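Local coordinates for protein 3-oxo-tetronate kinase (Cupriavidus necator, PDB 5DMH) that catalyses the ATP-dependent phosphorylation of 3-oxo-tetronate to 3-oxo-tetronate 4-phosphate, as a member of the four-carbon acid sugar kinase family, at residues Phe120-Ala125 with Val188-Arg193; Phe143-Pro148 with Ala229-Val234. All coordinates share one frame; numbering follows the deposited sequence.

Contact 1 (Phe120-Ala125 with Val188-Arg193)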
loop_
_atom_site.group_PDB
_atom_site.type_symbol
_atom_site.label_atom_id
_atom_site.label_comp_id
_atom_site.label_asym_id
_atom_site.label_seq_id
_atom_site.Cartn_x
_atom_site.Cartn_y
_atom_site.Cartn_z
ATOM N N PHE A 120 -6.659 1.414 -7.552
ATOM C CA PHE A 120 -5.976 1.717 -8.807
ATOM C C PHE A 120 -5.479 3.146 -8.841
ATOM O O PHE A 120 -5.321 3.699 -9.901
ATOM C CB PHE A 120 -6.858 1.428 -10.017
ATOM C CG PHE A 120 -6.111 0.858 -11.210
ATOM C CD1 PHE A 120 -5.443 -0.362 -11.122
ATOM C CD2 PHE A 120 -6.103 1.524 -12.421
ATOM C CE1 PHE A 120 -4.772 -0.906 -12.241
ATOM C CE2 PHE A 120 -5.436 0.993 -13.518
ATOM C CZ PHE A 120 -4.776 -0.229 -13.418
ATOM N N ASP A 121 -5.200 3.688 -7.656
ATOM C CA ASP A 121 -4.857 5.083 -7.449
ATOM C C ASP A 121 -3.759 5.552 -8.407
ATOM O O ASP A 121 -2.633 5.070 -8.374
ATOM C CB ASP A 121 -4.427 5.333 -5.997
ATOM C CG ASP A 121 -5.503 5.004 -4.993
ATOM O OD1 ASP A 121 -6.322 4.096 -5.280
ATOM O OD2 ASP A 121 -5.553 5.653 -3.909
ATOM N N SER A 122 -4.134 6.473 -9.293
ATOM C CA SER A 122 -3.257 6.952 -10.353
ATOM C C SER A 122 -3.955 8.121 -11.039
ATOM O O SER A 122 -5.133 8.444 -10.728
ATOM C CB SER A 122 -2.980 5.848 -11.377
ATOM O OG SER A 122 -4.180 5.341 -11.950
ATOM N N THR A 123 -3.250 8.689 -12.006
ATOM C CA THR A 123 -3.812 9.673 -12.929
ATOM C C THR A 123 -3.406 9.238 -14.347
ATOM O O THR A 123 -2.631 8.276 -14.511
ATOM C CB THR A 123 -3.293 11.114 -12.643
ATOM O OG1 THR A 123 -1.959 11.257 -13.147
ATOM C CG2 THR A 123 -3.350 11.476 -11.147
ATOM N N ASP A 124 -3.927 9.926 -15.365
ATOM C CA ASP A 124 -3.561 9.642 -16.758
ATOM C C ASP A 124 -2.042 9.796 -16.981
ATOM O O ASP A 124 -1.499 9.287 -17.950
ATOM C CB ASP A 124 -4.312 10.584 -17.727
ATOM C CG ASP A 124 -5.798 10.276 -17.831
ATOM O OD1 ASP A 124 -6.261 9.200 -17.365
ATOM O OD2 ASP A 124 -6.502 11.119 -18.410
ATOM N N ALA A 125 -1.364 10.514 -16.089
ATOM C CA ALA A 125 0.084 10.708 -16.184
ATOM C C ALA A 125 0.865 9.553 -15.542
ATOM O O ALA A 125 2.061 9.427 -15.748
ATOM C CB ALA A 125 0.495 12.028 -15.573
ATOM N N VAL A 188 -9.618 -0.905 -17.983
ATOM C CA VAL A 188 -8.942 -1.065 -19.276
ATOM C C VAL A 188 -8.690 0.306 -19.881
ATOM O O VAL A 188 -7.562 0.630 -20.282
ATOM C CB VAL A 188 -9.730 -1.976 -20.249
ATOM C CG1 VAL A 188 -9.111 -1.929 -21.634
ATOM C CG2 VAL A 188 -9.766 -3.377 -19.721
ATOM N N ARG A 189 -9.720 1.148 -19.847
ATOM C CA ARG A 189 -9.628 2.517 -20.371
ATOM C C ARG A 189 -8.667 3.372 -19.514
ATOM O O ARG A 189 -7.812 4.070 -20.045
ATOM C CB ARG A 189 -11.032 3.119 -20.413
ATOM C CG ARG A 189 -11.178 4.505 -20.999
ATOM C CD ARG A 189 -12.652 4.769 -21.341
ATOM N NE ARG A 189 -13.515 4.660 -20.164
ATOM C CZ ARG A 189 -14.833 4.435 -20.190
ATOM N NH1 ARG A 189 -15.479 4.283 -21.339
ATOM N NH2 ARG A 189 -15.518 4.367 -19.059
ATOM N N VAL A 190 -8.794 3.274 -18.200
ATOM C CA VAL A 190 -7.934 4.028 -17.285
ATOM C C VAL A 190 -6.459 3.655 -17.494
ATOM O O VAL A 190 -5.611 4.518 -17.643
ATOM C CB VAL A 190 -8.354 3.789 -15.813
ATOM C CG1 VAL A 190 -7.328 4.363 -14.826
ATOM C CG2 VAL A 190 -9.739 4.376 -15.549
ATOM N N LEU A 191 -6.155 2.363 -17.513
ATOM C CA LEU A 191 -4.779 1.928 -17.658
ATOM C C LEU A 191 -4.235 2.282 -19.047
ATOM O O LEU A 191 -3.063 2.707 -19.181
ATOM C CB LEU A 191 -4.662 0.417 -17.404
ATOM C CG LEU A 191 -3.248 -0.192 -17.418
ATOM C CD1 LEU A 191 -2.263 0.598 -16.541
ATOM C CD2 LEU A 191 -3.316 -1.634 -16.973
ATOM N N GLN A 192 -5.056 2.107 -20.074
ATOM C CA GLN A 192 -4.623 2.426 -21.444
ATOM C C GLN A 192 -4.174 3.889 -21.531
ATOM O O GLN A 192 -3.198 4.210 -22.200
ATOM C CB GLN A 192 -5.725 2.134 -22.480
ATOM C CG GLN A 192 -5.268 2.282 -23.937
ATOM C CD GLN A 192 -4.112 1.385 -24.287
ATOM O OE1 GLN A 192 -4.302 0.235 -24.687
ATOM N NE2 GLN A 192 -2.893 1.894 -24.117
ATOM N N ARG A 193 -4.838 4.770 -20.783
ATOM C CA ARG A 193 -4.522 6.202 -20.890
ATOM C C ARG A 193 -3.140 6.556 -20.375
ATOM O O ARG A 193 -2.544 7.569 -20.783
ATOM C CB ARG A 193 -5.573 7.040 -20.185
ATOM C CG ARG A 193 -6.794 7.258 -21.021
ATOM C CD ARG A 193 -7.607 8.421 -20.507
ATOM N NE ARG A 193 -8.423 8.015 -19.384
ATOM C CZ ARG A 193 -9.723 7.726 -19.440
ATOM N NH1 ARG A 193 -10.396 7.813 -20.582
ATOM N NH2 ARG A 193 -10.359 7.361 -18.322
HETATM O O HOH W 1 -5.432 6.817 -16.332
HETATM O O HOH W 2 -8.710 8.443 -16.532
#
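In the sugar-binding N-terminal domain, the loop that follows strand 111-115 packs on helix 187-193 through the Phe120 ring at one end and an Asp124-Arg193 salt bridge at the other. Phe120 brings the edge of its ring, not a face, to the helix: CG1 of Val190 lies in the ring plane 3.9 Å from Phe120 CD2, and CB of Leu191 sits 4.0 Å from Phe120 CE2. Val190 offers this methyl because CG1 is anti to its backbone N (chi1 170°). The Leu191 side chain crosses that of Phe120 at about a right angle, both its methyls close to CZ. Between the two ends, Ser122 OG donates to Phe120 O at 2.9 Å within the loop and is also hydrogen-bonded to Gln194 NE2, just past the helix segment. At the exposed end Asp124 OD1 meets Arg193 NE at 3.2 Å; the hydrogen bond in this salt bridge is weak, bent to 134° at the hydrogen, with the carboxylate and guanidinium planes 50° apart. Two waters grip the same OD1. Water 1 donates to Asp124 OD1 and to Val190 O, both at 2.7 Å, tying the carboxylate to the helix backbone, and water 2 donates to OD1 while accepting from Arg193 NH2. The arginine is shared, since its NH2 also pairs with Asp184, which holds Arg189 too. The backbone around Asp124 is an ST turn, in which Thr123 OG1 accepts from Ala125 N. Ile128 of helix 128-139 touches Phe120, Ser122 and Leu191. Helix 187-193 thus meets the loop through Phe120 and Asp124, while its Leu191 packs against Met228 of strand 228-231 and Val199 of strand 199-202.

Contact 2 (Phe143-Pro148 with Ala229-Val234)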
loop_
_atom_site.group_PDB
_atom_site.type_symbol
_atom_site.label_atom_id
_atom_site.label_comp_id
_atom_site.label_asym_id
_atom_site.label_seq_id
_atom_site.Cartn_x
_atom_site.Cartn_y
_atom_site.Cartn_z
ATOM N N PHE A 143 4.396 -9.410 -21.393
ATOM C CA PHE A 143 3.041 -9.455 -20.826
ATOM C C PHE A 143 2.980 -9.509 -19.311
ATOM O O PHE A 143 3.729 -10.241 -18.677
ATOM C CB PHE A 143 2.315 -10.689 -21.347
ATOM C CG PHE A 143 0.910 -10.835 -20.835
ATOM C CD1 PHE A 143 -0.135 -10.245 -21.503
ATOM C CD2 PHE A 143 0.635 -11.574 -19.684
ATOM C CE1 PHE A 143 -1.432 -10.385 -21.045
ATOM C CE2 PHE A 143 -0.659 -11.728 -19.229
ATOM C CZ PHE A 143 -1.695 -11.127 -19.913
ATOM N N THR A 144 2.032 -8.780 -18.737
ATOM C CA THR A 144 1.678 -9.010 -17.335
ATOM C C THR A 144 0.207 -8.775 -17.150
ATOM O O THR A 144 -0.456 -8.295 -18.062
ATOM C CB THR A 144 2.473 -8.131 -16.363
ATOM O OG1 THR A 144 2.255 -8.611 -15.042
ATOM C CG2 THR A 144 2.054 -6.694 -16.463
ATOM N N ILE A 145 -0.303 -9.161 -15.988
ATOM C CA ILE A 145 -1.667 -8.833 -15.616
ATOM C C ILE A 145 -1.649 -7.654 -14.649
ATOM O O ILE A 145 -0.626 -7.350 -13.999
ATOM C CB ILE A 145 -2.423 -9.996 -14.940
ATOM C CG1 ILE A 145 -1.701 -10.470 -13.681
ATOM C CG2 ILE A 145 -2.648 -11.144 -15.955
ATOM C CD1 ILE A 145 -2.541 -11.365 -12.833
ATOM N N ALA A 146 -2.806 -7.015 -14.553
ATOM C CA ALA A 146 -3.041 -5.910 -13.648
ATOM C C ALA A 146 -4.351 -6.230 -12.911
ATOM O O ALA A 146 -5.435 -6.174 -13.495
ATOM C CB ALA A 146 -3.169 -4.620 -14.437
ATOM N N CYS A 147 -4.243 -6.613 -11.649
ATOM C CA CYS A 147 -5.401 -7.060 -10.895
ATOM C C CYS A 147 -5.425 -6.486 -9.501
ATOM O O CYS A 147 -4.876 -7.087 -8.561
ATOM C CB CYS A 147 -5.400 -8.587 -10.764
ATOM S SG CYS A 147 -6.961 -9.221 -10.076
ATOM N N PRO A 148 -6.092 -5.343 -9.346
ATOM C CA PRO A 148 -6.249 -4.770 -8.000
ATOM C C PRO A 148 -7.336 -5.403 -7.124
ATOM O O PRO A 148 -7.592 -4.878 -6.046
ATOM C CB PRO A 148 -6.597 -3.321 -8.293
ATOM C CG PRO A 148 -7.319 -3.365 -9.655
ATOM C CD PRO A 148 -6.582 -4.436 -10.408
ATOM N N ALA A 229 -2.850 -6.930 -19.370
ATOM C CA ALA A 229 -4.287 -7.202 -19.296
ATOM C C ALA A 229 -4.812 -6.959 -17.900
ATOM O O ALA A 229 -4.277 -7.510 -16.925
ATOM C CB ALA A 229 -4.581 -8.644 -19.689
ATOM N N ILE A 230 -5.862 -6.151 -17.814
ATOM C CA ILE A 230 -6.669 -6.086 -16.606
ATOM C C ILE A 230 -7.203 -7.500 -16.391
ATOM O O ILE A 230 -7.669 -8.109 -17.333
ATOM C CB ILE A 230 -7.837 -5.119 -16.780
ATOM C CG1 ILE A 230 -7.353 -3.676 -17.012
ATOM C CG2 ILE A 230 -8.772 -5.182 -15.573
ATOM C CD1 ILE A 230 -6.504 -3.110 -15.902
ATOM N N ALA A 231 -7.083 -8.052 -15.188
ATOM C CA ALA A 231 -7.654 -9.380 -14.909
ATOM C C ALA A 231 -8.877 -9.282 -14.012
ATOM O O ALA A 231 -8.795 -8.755 -12.892
ATOM C CB ALA A 231 -6.625 -10.291 -14.275
ATOM N N ASP A 232 -9.997 -9.810 -14.505
ATOM C CA ASP A 232 -11.208 -9.914 -13.706
ATOM C C ASP A 232 -11.009 -10.876 -12.516
ATOM O O ASP A 232 -10.285 -11.871 -12.580
ATOM C CB ASP A 232 -12.419 -10.388 -14.549
ATOM C CG ASP A 232 -13.006 -9.320 -15.470
ATOM O OD1 ASP A 232 -12.645 -8.116 -15.362
ATOM O OD2 ASP A 232 -13.854 -9.713 -16.328
ATOM N N ALA A 233 -11.702 -10.596 -11.419
ATOM C CA ALA A 233 -11.692 -11.489 -10.278
ATOM C C ALA A 233 -12.891 -11.124 -9.426
ATOM O O ALA A 233 -13.000 -9.981 -8.953
ATOM C CB ALA A 233 -10.418 -11.353 -9.472
ATOM N N VAL A 234 -13.810 -12.074 -9.303
ATOM C CA VAL A 234 -15.067 -11.853 -8.567
ATOM C C VAL A 234 -15.088 -12.540 -7.216
ATOM O O VAL A 234 -16.086 -12.449 -6.486
ATOM C CB VAL A 234 -16.291 -12.278 -9.390
ATOM C CG1 VAL A 234 -16.231 -11.690 -10.774
ATOM C CG2 VAL A 234 -16.410 -13.809 -9.478
#
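Phe143, just before strand 144-147, meets Ala229 of the parallel strand 228-231 obliquely, with the ring's CZ 3.8 Å from the Ala229 methyl CB. CG of Phe143 is anti to the backbone N (chi1 -180°), which carries the ring across to the neighbouring strand. Side chains then alternate between the two faces of the sheet. Ile145 and Ala229 share one face, and Ala146 and Ile230 the other, where Ile230 CD1 folds back to 3.9 Å from Ala146 CB. Farther along, CB of Cys147 lies 4.1 Å from CB of Ala231, and its sulfur reaches on to the Ala233 methyl. Ala146, Ala229 and Ala231 present only methyls here; the short segments 144-147 and 229-231 cross at -44°. Three backbone bonds join them: Ala229 N to Thr144 O at 3.1 Å, Ala146 N to Ala229 O at 2.8 Å, and Ala231 N to Ala146 O at 3.0 Å. Leu239 and Leu242 of helix 236-245 lie against Cys147, whereas Leu187 and Val188 of helix 187-193 pack on Ile230. Within this fully buried contact the backbone supplies the hydrogen bonding and the side chains meet as hydrocarbon and sulfur. Ala229 O and Ala146 O each take an N-H bond and a CA-H contact from the partner strand. Ala231 O, by contrast, is buried without a clear partner in the model, and Cys147 SG lies 3.4 Å from it.

In the fold
From the N terminus, the chain leaves strand 111-115 through the 120-125 loop, runs along helix 128-139 and enters strand 144-147. Contact 1 closes when the chain returns as helix 187-193, having passed the small antiparallel sheet of strands 155-158, 161-164 and 167-168; contact 2 closes later, at strand 228-231, after strand 199-202 and helix 211-223. The two therefore cross rather than nest. They also touch: Leu191 CD2 of contact 1 lies 3.7 Å from Ile230 CD1 of contact 2, and Phe120 CD1 is 3.8 Å from Pro148 CG. Together they join the 120-125 loop, helix 187-193 and neighbouring parallel strands 144-147 and 228-231 in the sugar-binding domain.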